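Local structure of polysaccharide deacetylase-like protein (Bacillus anthracis, 4V33) at residues A[64-69]-A[98-103]; A[159-164]-A[346-351]; A[260-265]-A[294-299]. The protein is a putative polysaccharide deacetylase that binds zinc, probably removes acetyl groups from cell-wall polysaccharides, and is required for osmotic stability and cell shape. All blocks are in the same frame, centred on the assembly; numbering follows the deposited sequence. Where two conformers were deposited one is given.

Contact 1 of 3, residues A[64-69]-A[98-103]; sequences HMTDIK and EKQFSL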
loop_
_atom_site.group_PDB
_atom_site.type_symbol
_atom_site.label_atom_id
_atom_site.label_comp_id
_atom_site.label_asym_id
_atom_site.label_seq_id
_atom_site.Cartn_x
_atom_site.Cartn_y
_atom_site.Cartn_z
ATOM N N HIS A 64 -27.611 7.404 -4.828
ATOM C CA HIS A 64 -29.062 7.334 -4.708
ATOM C C HIS A 64 -29.446 6.582 -3.447
ATOM O O HIS A 64 -28.639 5.833 -2.891
ATOM C CB HIS A 64 -29.669 6.599 -5.903
ATOM C CG HIS A 64 -29.262 7.153 -7.232
ATOM N ND1 HIS A 64 -29.921 8.205 -7.832
ATOM C CD2 HIS A 64 -28.272 6.794 -8.082
ATOM C CE1 HIS A 64 -29.352 8.471 -8.994
ATOM N NE2 HIS A 64 -28.348 7.632 -9.168
ATOM N N MET A 65 -30.688 6.766 -3.012
ATOM C CA MET A 65 -31.231 5.939 -1.948
ATOM C C MET A 65 -32.480 5.205 -2.412
ATOM O O MET A 65 -33.327 5.770 -3.102
ATOM C CB MET A 65 -31.568 6.765 -0.711
ATOM C CG MET A 65 -32.078 5.912 0.442
ATOM S SD MET A 65 -30.840 5.613 1.707
ATOM C CE MET A 65 -30.134 7.234 1.707
ATOM N N THR A 66 -32.587 3.941 -2.024
ATOM C CA THR A 66 -33.792 3.170 -2.285
ATOM C C THR A 66 -34.269 2.511 -0.999
ATOM O O THR A 66 -33.625 2.630 0.045
ATOM C CB THR A 66 -33.553 2.097 -3.363
ATOM O OG1 THR A 66 -32.395 1.323 -3.022
ATOM C CG2 THR A 66 -33.336 2.752 -4.717
ATOM N N ASP A 67 -35.414 1.838 -1.079
ATOM C CA ASP A 67 -35.938 1.045 0.029
ATOM C C ASP A 67 -36.213 1.856 1.299
ATOM O O ASP A 67 -36.201 1.308 2.401
ATOM C CB ASP A 67 -34.997 -0.123 0.350
ATOM C CG ASP A 67 -34.693 -0.982 -0.865
ATOM O OD1 ASP A 67 -35.568 -1.106 -1.747
ATOM O OD2 ASP A 67 -33.574 -1.535 -0.938
ATOM N N ILE A 68 -36.460 3.154 1.146
ATOM C CA ILE A 68 -36.817 3.984 2.295
ATOM C C ILE A 68 -38.243 3.676 2.712
ATOM O O ILE A 68 -39.133 3.585 1.867
ATOM C CB ILE A 68 -36.720 5.484 1.990
ATOM C CG1 ILE A 68 -35.315 5.851 1.530
ATOM C CG2 ILE A 68 -37.067 6.303 3.230
ATOM C CD1 ILE A 68 -35.134 7.336 1.285
ATOM N N LYS A 69 -38.459 3.522 4.014
ATOM C CA LYS A 69 -39.792 3.224 4.521
ATOM C C LYS A 69 -40.548 4.464 4.982
ATOM O O LYS A 69 -41.726 4.599 4.707
ATOM C CB LYS A 69 -39.728 2.164 5.620
ATOM C CG LYS A 69 -39.214 0.829 5.104
ATOM C CD LYS A 69 -39.962 0.416 3.837
ATOM C CE LYS A 69 -39.156 -0.560 2.997
ATOM N NZ LYS A 69 -39.882 -0.955 1.754
ATOM N N GLU A 98 -38.150 12.610 -6.268
ATOM C CA GLU A 98 -38.610 11.866 -7.440
ATOM C C GLU A 98 -37.470 11.168 -8.175
ATOM O O GLU A 98 -37.704 10.365 -9.082
ATOM C CB GLU A 98 -39.384 12.783 -8.387
ATOM C CG GLU A 98 -40.536 13.503 -7.709
ATOM C CD GLU A 98 -41.483 12.547 -7.013
ATOM O OE1 GLU A 98 -41.789 11.484 -7.595
ATOM O OE2 GLU A 98 -41.914 12.853 -5.879
ATOM N N LYS A 99 -36.236 11.476 -7.781
ATOM C CA LYS A 99 -35.061 10.847 -8.369
ATOM C C LYS A 99 -34.259 10.078 -7.321
ATOM O O LYS A 99 -33.028 10.068 -7.361
ATOM C CB LYS A 99 -34.167 11.895 -9.036
ATOM C CG LYS A 99 -34.850 12.700 -10.133
ATOM C CD LYS A 99 -33.857 13.634 -10.812
ATOM C CE LYS A 99 -34.520 14.456 -11.908
ATOM N NZ LYS A 99 -33.527 15.302 -12.632
ATOM N N GLN A 100 -34.966 9.438 -6.393
ATOM C CA GLN A 100 -34.344 8.619 -5.352
ATOM C C GLN A 100 -33.280 9.379 -4.553
ATOM O O GLN A 100 -32.235 8.826 -4.210
ATOM C CB GLN A 100 -33.767 7.332 -5.952
ATOM C CG GLN A 100 -34.837 6.415 -6.541
ATOM C CD GLN A 100 -34.261 5.215 -7.261
ATOM O OE1 GLN A 100 -33.126 5.243 -7.739
ATOM N NE2 GLN A 100 -35.048 4.147 -7.345
ATOM N N PHE A 101 -33.570 10.647 -4.270
ATOM C CA PHE A 101 -32.675 11.517 -3.506
ATOM C C PHE A 101 -31.264 11.521 -4.072
ATOM O O PHE A 101 -30.266 11.414 -3.351
ATOM C CB PHE A 101 -32.732 11.170 -2.020
ATOM C CG PHE A 101 -34.081 11.424 -1.413
ATOM C CD1 PHE A 101 -34.481 12.715 -1.115
ATOM C CD2 PHE A 101 -34.964 10.380 -1.186
ATOM C CE1 PHE A 101 -35.727 12.963 -0.577
ATOM C CE2 PHE A 101 -36.212 10.621 -0.650
ATOM C CZ PHE A 101 -36.596 11.914 -0.343
ATOM N N SER A 102 -31.217 11.660 -5.390
ATOM C CA SER A 102 -29.972 11.678 -6.139
ATOM C C SER A 102 -29.017 12.740 -5.613
ATOM O O SER A 102 -29.432 13.863 -5.309
ATOM C CB SER A 102 -30.275 11.920 -7.621
ATOM O OG SER A 102 -29.119 12.308 -8.338
ATOM N N LEU A 103 -27.743 12.380 -5.510
ATOM C CA LEU A 103 -26.705 13.308 -5.093
ATOM C C LEU A 103 -25.471 13.106 -5.957
ATOM O O LEU A 103 -24.844 12.044 -5.918
ATOM C CB LEU A 103 -26.332 13.098 -3.627
ATOM C CG LEU A 103 -25.337 14.120 -3.071
ATOM C CD1 LEU A 103 -26.070 15.367 -2.562
ATOM C CD2 LEU A 103 -24.454 13.506 -1.984
#
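Gln100 lies across the end of strand 60-66, meeting His64, Met65 and Thr66 near one end of an antiparallel beta-sandwich, consistent with a fibronectin type III domain. Gln100 O accepts a nearly straight hydrogen bond from Met65 N, at 2.8 Å and 178°, just before strand 103-106 joins the sheet. The side chain starts over the backbone: Gln100 CB is 3.3 Å from Met65 O, and CG follows at a looser distance from the same oxygen. CG stands anti to the carbonyl carbon (chi1 -64°), and from there the chain runs extended. Its amide ends beside the methyl of Thr66, with Gln100 CD 3.7 Å and NE2 3.4 Å from Thr66 CG2, while Gln100 OE1 faces His64 CB at 4.1 Å. Gln100 and Phe101 both have left-handed helical backbone angles, making a tight bend that a weak bond from Ser102 N to Lys99 O spans. Phe101 carries the apolar part of the contact. Ile68 CD1 comes within 3.9 Å of Phe101 CD2, the two side chains crossing at about a right angle, and Leu72 and Val75 also touch the phenyl group. The imidazole of His64 lies against both ends of the bend: buried ND1, which has no hydrogen-bonding partner, is 3.7 Å from Ser102 CB, and Lys99 O is in the ring plane at its edge.

Contact 2 of 3, residues A[159-164]-A[346-351]; sequences GIKDLF and IHHTTT
Asp162 and His347 form a histidine-carboxylate hydrogen bond: His347 ND1 donates to the syn lone pair of Asp162 OD1 at 2.7 Å. The oxygen lies in the imidazole plane, although carboxylate and ring are turned 48° against each other. A water donates to the same OD1 and, weakly, accepts from Thr349 N. Another water binds OD2 and also reaches Ile346 O. The backbone of Asp162 is engaged too, its O accepting from His348 N at 3.0 Å and meeting a third water that is shared with Ile346 O. These bonds tie the short 3-10 turn 161-163 to the loop leading from strand 341-345 into the C-terminal helix 352-359, on the surface of the parallel barrel-like domain typical of polysaccharide deacetylases. A type I turn from His347 to Thr350 shapes that loop, and His347 N donates to Thr350 OG1 at 2.9 Å. His348 CG is anti to the backbone N (chi1 178°), and the ring's ND1 donates to Phe164 O at 2.7 Å, close to the ring plane. One face of this imidazole takes a CH-pi contact from Lys161 CG, 4.1 Å from the His348 ring centroid, and Lys161 CE lies 3.7 Å from His348 CD2.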
loop_
_atom_site.group_PDB
_atom_site.type_symbol
_atom_site.label_atom_id
_atom_site.label_comp_id
_atom_site.label_asym_id
_atom_site.label_seq_id
_atom_site.Cartn_x
_atom_site.Cartn_y
_atom_site.Cartn_z
ATOM N N GLY A 159 30.855 -3.823 -6.076
ATOM C CA GLY A 159 29.458 -4.089 -6.361
ATOM C C GLY A 159 28.928 -3.300 -7.546
ATOM O O GLY A 159 29.685 -2.612 -8.235
ATOM N N ILE A 160 27.624 -3.407 -7.784
ATOM C CA ILE A 160 26.988 -2.740 -8.917
ATOM C C ILE A 160 26.520 -1.347 -8.503
ATOM O O ILE A 160 25.569 -1.208 -7.741
ATOM C CB ILE A 160 25.784 -3.540 -9.433
ATOM C CG1 ILE A 160 26.212 -4.956 -9.828
ATOM C CG2 ILE A 160 25.139 -2.835 -10.607
ATOM C CD1 ILE A 160 27.278 -4.986 -10.893
ATOM N N LYS A 161 27.201 -0.332 -9.030
ATOM C CA LYS A 161 27.026 1.057 -8.603
ATOM C C LYS A 161 25.575 1.529 -8.553
ATOM O O LYS A 161 25.145 2.127 -7.568
ATOM C CB LYS A 161 27.849 1.973 -9.512
ATOM C CG LYS A 161 27.843 3.434 -9.121
ATOM C CD LYS A 161 28.828 4.184 -10.013
ATOM C CE LYS A 161 28.813 5.669 -9.785
ATOM N NZ LYS A 161 29.794 6.293 -10.721
ATOM N N ASP A 162 24.822 1.246 -9.609
ATOM C CA ASP A 162 23.437 1.700 -9.705
ATOM C C ASP A 162 22.566 1.233 -8.537
ATOM O O ASP A 162 21.590 1.889 -8.171
ATOM C CB ASP A 162 22.826 1.251 -11.037
ATOM C CG ASP A 162 21.348 1.558 -11.128
ATOM O OD1 ASP A 162 20.982 2.748 -11.218
ATOM O OD2 ASP A 162 20.538 0.607 -11.100
ATOM N N LEU A 163 22.938 0.097 -7.951
ATOM C CA LEU A 163 22.150 -0.500 -6.880
ATOM C C LEU A 163 22.500 0.038 -5.495
ATOM O O LEU A 163 21.961 -0.439 -4.496
ATOM C CB LEU A 163 22.309 -2.020 -6.896
ATOM C CG LEU A 163 21.821 -2.696 -8.176
ATOM C CD1 LEU A 163 22.027 -4.206 -8.080
ATOM C CD2 LEU A 163 20.370 -2.375 -8.437
ATOM N N PHE A 164 23.400 1.021 -5.431
ATOM C CA PHE A 164 23.751 1.667 -4.165
ATOM C C PHE A 164 23.124 3.042 -4.023
ATOM O O PHE A 164 23.375 3.920 -4.841
ATOM C CB PHE A 164 25.262 1.844 -4.046
ATOM C CG PHE A 164 26.004 0.569 -3.765
ATOM C CD1 PHE A 164 26.187 -0.367 -4.760
ATOM C CD2 PHE A 164 26.521 0.318 -2.503
ATOM C CE1 PHE A 164 26.877 -1.552 -4.503
ATOM C CE2 PHE A 164 27.212 -0.862 -2.241
ATOM C CZ PHE A 164 27.384 -1.790 -3.242
ATOM N N ILE A 346 14.586 3.009 -7.477
ATOM C CA ILE A 346 15.449 4.121 -7.092
ATOM C C ILE A 346 16.896 3.808 -7.477
ATOM O O ILE A 346 17.384 2.699 -7.250
ATOM C CB ILE A 346 15.341 4.451 -5.592
ATOM C CG1 ILE A 346 13.876 4.704 -5.203
ATOM C CG2 ILE A 346 16.222 5.657 -5.254
ATOM C CD1 ILE A 346 13.143 5.695 -6.104
ATOM N N HIS A 347 17.571 4.784 -8.083
ATOM C CA HIS A 347 18.924 4.602 -8.600
ATOM C C HIS A 347 19.961 5.309 -7.740
ATOM O O HIS A 347 19.643 6.243 -7.004
ATOM C CB HIS A 347 19.028 5.212 -9.997
ATOM C CG HIS A 347 18.102 4.600 -11.000
ATOM N ND1 HIS A 347 18.470 3.528 -11.786
ATOM C CD2 HIS A 347 16.839 4.922 -11.364
ATOM C CE1 HIS A 347 17.467 3.213 -12.588
ATOM N NE2 HIS A 347 16.465 4.039 -12.349
ATOM N N HIS A 348 21.212 4.881 -7.874
ATOM C CA HIS A 348 22.340 5.572 -7.252
ATOM C C HIS A 348 22.311 7.077 -7.516
ATOM O O HIS A 348 22.644 7.881 -6.640
ATOM C CB HIS A 348 23.652 4.993 -7.791
ATOM C CG HIS A 348 24.877 5.665 -7.250
ATOM N ND1 HIS A 348 25.333 5.461 -5.963
ATOM C CD2 HIS A 348 25.746 6.528 -7.823
ATOM C CE1 HIS A 348 26.432 6.171 -5.772
ATOM N NE2 HIS A 348 26.702 6.832 -6.884
ATOM N N THR A 349 21.910 7.449 -8.725
ATOM C CA THR A 349 21.924 8.852 -9.152
ATOM C C THR A 349 20.630 9.629 -8.870
ATOM O O THR A 349 20.563 10.830 -9.152
ATOM C CB THR A 349 22.187 8.963 -10.664
ATOM O OG1 THR A 349 21.161 8.254 -11.379
ATOM C CG2 THR A 349 23.551 8.385 -11.027
ATOM N N THR A 350 19.615 8.954 -8.342
ATOM C CA THR A 350 18.311 9.588 -8.121
ATOM C C THR A 350 18.408 10.740 -7.133
ATOM O O THR A 350 18.920 10.571 -6.041
ATOM C CB THR A 350 17.296 8.560 -7.609
ATOM O OG1 THR A 350 17.086 7.561 -8.622
ATOM C CG2 THR A 350 15.958 9.238 -7.289
ATOM N N THR A 351 17.916 11.910 -7.539
ATOM C CA THR A 351 17.853 13.087 -6.665
ATOM C C THR A 351 16.523 13.078 -5.921
ATOM O O THR A 351 15.625 12.301 -6.248
ATOM C CB THR A 351 17.926 14.390 -7.478
ATOM O OG1 THR A 351 16.738 14.530 -8.276
ATOM C CG2 THR A 351 19.152 14.403 -8.389
HETATM O O HOH W 1 19.627 1.633 -6.066
HETATM O O HOH W 2 22.432 5.099 -11.092
HETATM O O HOH W 3 18.399 0.500 -9.236
#

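Contact 3 of 3, residues A[260-265]-A[294-299]; sequences SMQSHT and KPVIAV. With ZN (zinc ion), chain D.
Gln262 places CG anti to its carbonyl carbon (chi1 -58°); the chain then bends at chi2 (-63°), which sets CD beside the backbone of Ile297 and Ala298. Gln262 OE1 takes two donors there, Ile297 N at 2.8 Å and Ala298 N at 3.0 Å; the first is tilted slightly from the carbonyl plane, the second stands well above it. The other end of the amide is held as well, because Gln262 NE2 donates to Ser260 OG at 2.8 Å, and that hydroxyl is in turn bonded to Glu188. Both polar ends of a buried side chain are thereby satisfied and its amide rotation is fixed. One residue on, Ser263 N donates to Ala298 O at 3.0 Å and 168°. Together with the backbone bond between Ser263 and Ala300, this makes a single bridge of Ser263 with Val299, linking strand 259-263 to strand 298-300 in the wall of the barrel-like parallel sheet of the deacetylase domain; helix 277-292 lies between them in the chain and packs on Ser263 and Val296. Val299 CA adds a CH...O contact to Ser263 O at 3.2 Å. Ser263 OG accepts from Thr265 N at 3.0 Å, an ST turn, and also bonds Tyr318 OH. Past the bridge, His264 leaves the strand and binds the zinc ion through NE2 at 2.2 Å, beside a water 2.0 Å from the metal; Asp206 and His268 complete the protein ligands. His264 ND1 is hydrogen-bonded to the carbonyl of Ala300, immediately after segment 294-299. The neighbouring strand thus acts as a second shell that sets the rotation of the imidazole, while the zinc would probably polarise its bound water, as in metal-dependent deacetylation.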
loop_
_atom_site.group_PDB
_atom_site.type_symbol
_atom_site.label_atom_id
_atom_site.label_comp_id
_atom_site.label_asym_id
_atom_site.label_seq_id
_atom_site.Cartn_x
_atom_site.Cartn_y
_atom_site.Cartn_z
ATOM N N SER A 260 8.831 -5.341 8.029
ATOM C CA SER A 260 8.130 -6.566 7.675
ATOM C C SER A 260 9.124 -7.397 6.866
ATOM O O SER A 260 9.602 -6.957 5.823
ATOM C CB SER A 260 6.921 -6.230 6.816
ATOM O OG SER A 260 6.264 -7.404 6.374
ATOM N N MET A 261 9.444 -8.593 7.354
ATOM C CA MET A 261 10.481 -9.414 6.733
ATOM C C MET A 261 9.819 -10.451 5.839
ATOM O O MET A 261 9.109 -11.337 6.313
ATOM C CB MET A 261 11.333 -10.088 7.813
ATOM C CG MET A 261 12.595 -10.781 7.306
ATOM S SD MET A 261 13.865 -9.623 6.734
ATOM C CE MET A 261 13.677 -8.381 7.972
ATOM N N GLN A 262 10.034 -10.311 4.539
ATOM C CA GLN A 262 9.339 -11.121 3.554
ATOM C C GLN A 262 10.360 -11.842 2.677
ATOM O O GLN A 262 11.560 -11.761 2.931
ATOM C CB GLN A 262 8.384 -10.232 2.743
ATOM C CG GLN A 262 7.355 -9.494 3.628
ATOM C CD GLN A 262 6.438 -10.462 4.363
ATOM O OE1 GLN A 262 6.069 -11.510 3.826
ATOM N NE2 GLN A 262 6.076 -10.123 5.602
ATOM N N SER A 263 9.887 -12.554 1.661
ATOM C CA SER A 263 10.738 -13.502 0.935
ATOM C C SER A 263 11.338 -12.977 -0.371
ATOM O O SER A 263 10.666 -12.292 -1.131
ATOM C CB SER A 263 9.922 -14.757 0.625
ATOM O OG SER A 263 10.690 -15.717 -0.090
ATOM N N HIS A 264 12.588 -13.345 -0.647
ATOM C CA HIS A 264 13.184 -13.114 -1.972
ATOM C C HIS A 264 13.626 -14.461 -2.543
ATOM O O HIS A 264 14.592 -14.525 -3.297
ATOM C CB HIS A 264 14.381 -12.149 -1.882
ATOM C CG HIS A 264 14.653 -11.359 -3.133
ATOM N ND1 HIS A 264 13.787 -11.309 -4.204
ATOM C CD2 HIS A 264 15.695 -10.555 -3.462
ATOM C CE1 HIS A 264 14.293 -10.524 -5.145
ATOM N NE2 HIS A 264 15.454 -10.059 -4.722
ATOM N N THR A 265 12.877 -15.515 -2.198
ATOM C CA THR A 265 13.195 -16.925 -2.493
ATOM C C THR A 265 14.354 -17.457 -1.649
ATOM O O THR A 265 14.949 -16.729 -0.857
ATOM C CB THR A 265 13.438 -17.243 -4.008
ATOM O OG1 THR A 265 14.751 -16.818 -4.396
ATOM C CG2 THR A 265 12.377 -16.586 -4.893
ATOM N N LYS A 294 6.867 -14.115 12.593
ATOM C CA LYS A 294 5.766 -13.380 11.976
ATOM C C LYS A 294 5.450 -14.002 10.623
ATOM O O LYS A 294 6.338 -14.567 9.978
ATOM C CB LYS A 294 6.157 -11.911 11.767
ATOM C CG LYS A 294 6.570 -11.179 13.025
ATOM C CD LYS A 294 5.387 -10.928 13.931
ATOM C CE LYS A 294 5.746 -9.927 15.019
ATOM N NZ LYS A 294 4.629 -9.711 15.978
ATOM N N PRO A 295 4.192 -13.880 10.169
ATOM C CA PRO A 295 3.816 -14.476 8.882
ATOM C C PRO A 295 4.578 -13.882 7.705
ATOM O O PRO A 295 4.877 -12.680 7.676
ATOM C CB PRO A 295 2.329 -14.131 8.757
ATOM C CG PRO A 295 1.868 -13.961 10.168
ATOM C CD PRO A 295 3.027 -13.325 10.880
ATOM N N VAL A 296 4.895 -14.740 6.744
ATOM C CA VAL A 296 5.472 -14.323 5.478
ATOM C C VAL A 296 4.399 -14.475 4.407
ATOM O O VAL A 296 3.897 -15.582 4.164
ATOM C CB VAL A 296 6.728 -15.151 5.150
ATOM C CG1 VAL A 296 7.184 -14.918 3.707
ATOM C CG2 VAL A 296 7.834 -14.798 6.135
ATOM N N ILE A 297 4.020 -13.347 3.810
ATOM C CA ILE A 297 2.890 -13.275 2.891
ATOM C C ILE A 297 3.262 -12.689 1.530
ATOM O O ILE A 297 2.428 -12.642 0.623
ATOM C CB ILE A 297 1.753 -12.415 3.486
ATOM C CG1 ILE A 297 2.242 -10.990 3.762
ATOM C CG2 ILE A 297 1.236 -13.042 4.772
ATOM C CD1 ILE A 297 1.165 -10.067 4.343
ATOM N N ALA A 298 4.500 -12.223 1.395
ATOM C CA ALA A 298 4.916 -11.510 0.193
ATOM C C ALA A 298 6.270 -11.977 -0.321
ATOM O O ALA A 298 7.144 -12.372 0.460
ATOM C CB ALA A 298 4.952 -10.006 0.458
ATOM N N VAL A 299 6.448 -11.900 -1.637
ATOM C CA VAL A 299 7.712 -12.258 -2.267
ATOM C C VAL A 299 8.052 -11.220 -3.333
ATOM O O VAL A 299 7.171 -10.496 -3.814
ATOM C CB VAL A 299 7.615 -13.679 -2.900
ATOM C CG1 VAL A 299 6.659 -13.677 -4.097
ATOM C CG2 VAL A 299 9.006 -14.230 -3.286
HETATM ZN ZN ZN D . 17.261 -9.426 -5.723
HETATM O O HOH W 4 7.976 -12.248 8.672
HETATM O O HOH W 5 18.811 -8.346 -6.487
#

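The three contacts divide between two parts of an elongated chain. Contact 1 belongs to the N-terminal beta-sandwich and lies on the opposite side of the chain's centre from the other two: its centre is 56 Å from that of contact 2 and 47 Å from that of contact 3, and its nearest atoms stay about 35 Å from contact 3. Contacts 2 and 3 share the deacetylase-like domain, with centres 24 Å apart and nearest atoms about 9 Å apart. Contact 3 falls within the long span of chain between the two segments of contact 2, and supplies a zinc ligand directly. Contact 2 lies farther from the metal, the side chain of Asp162 being about 12 Å from the zinc ion.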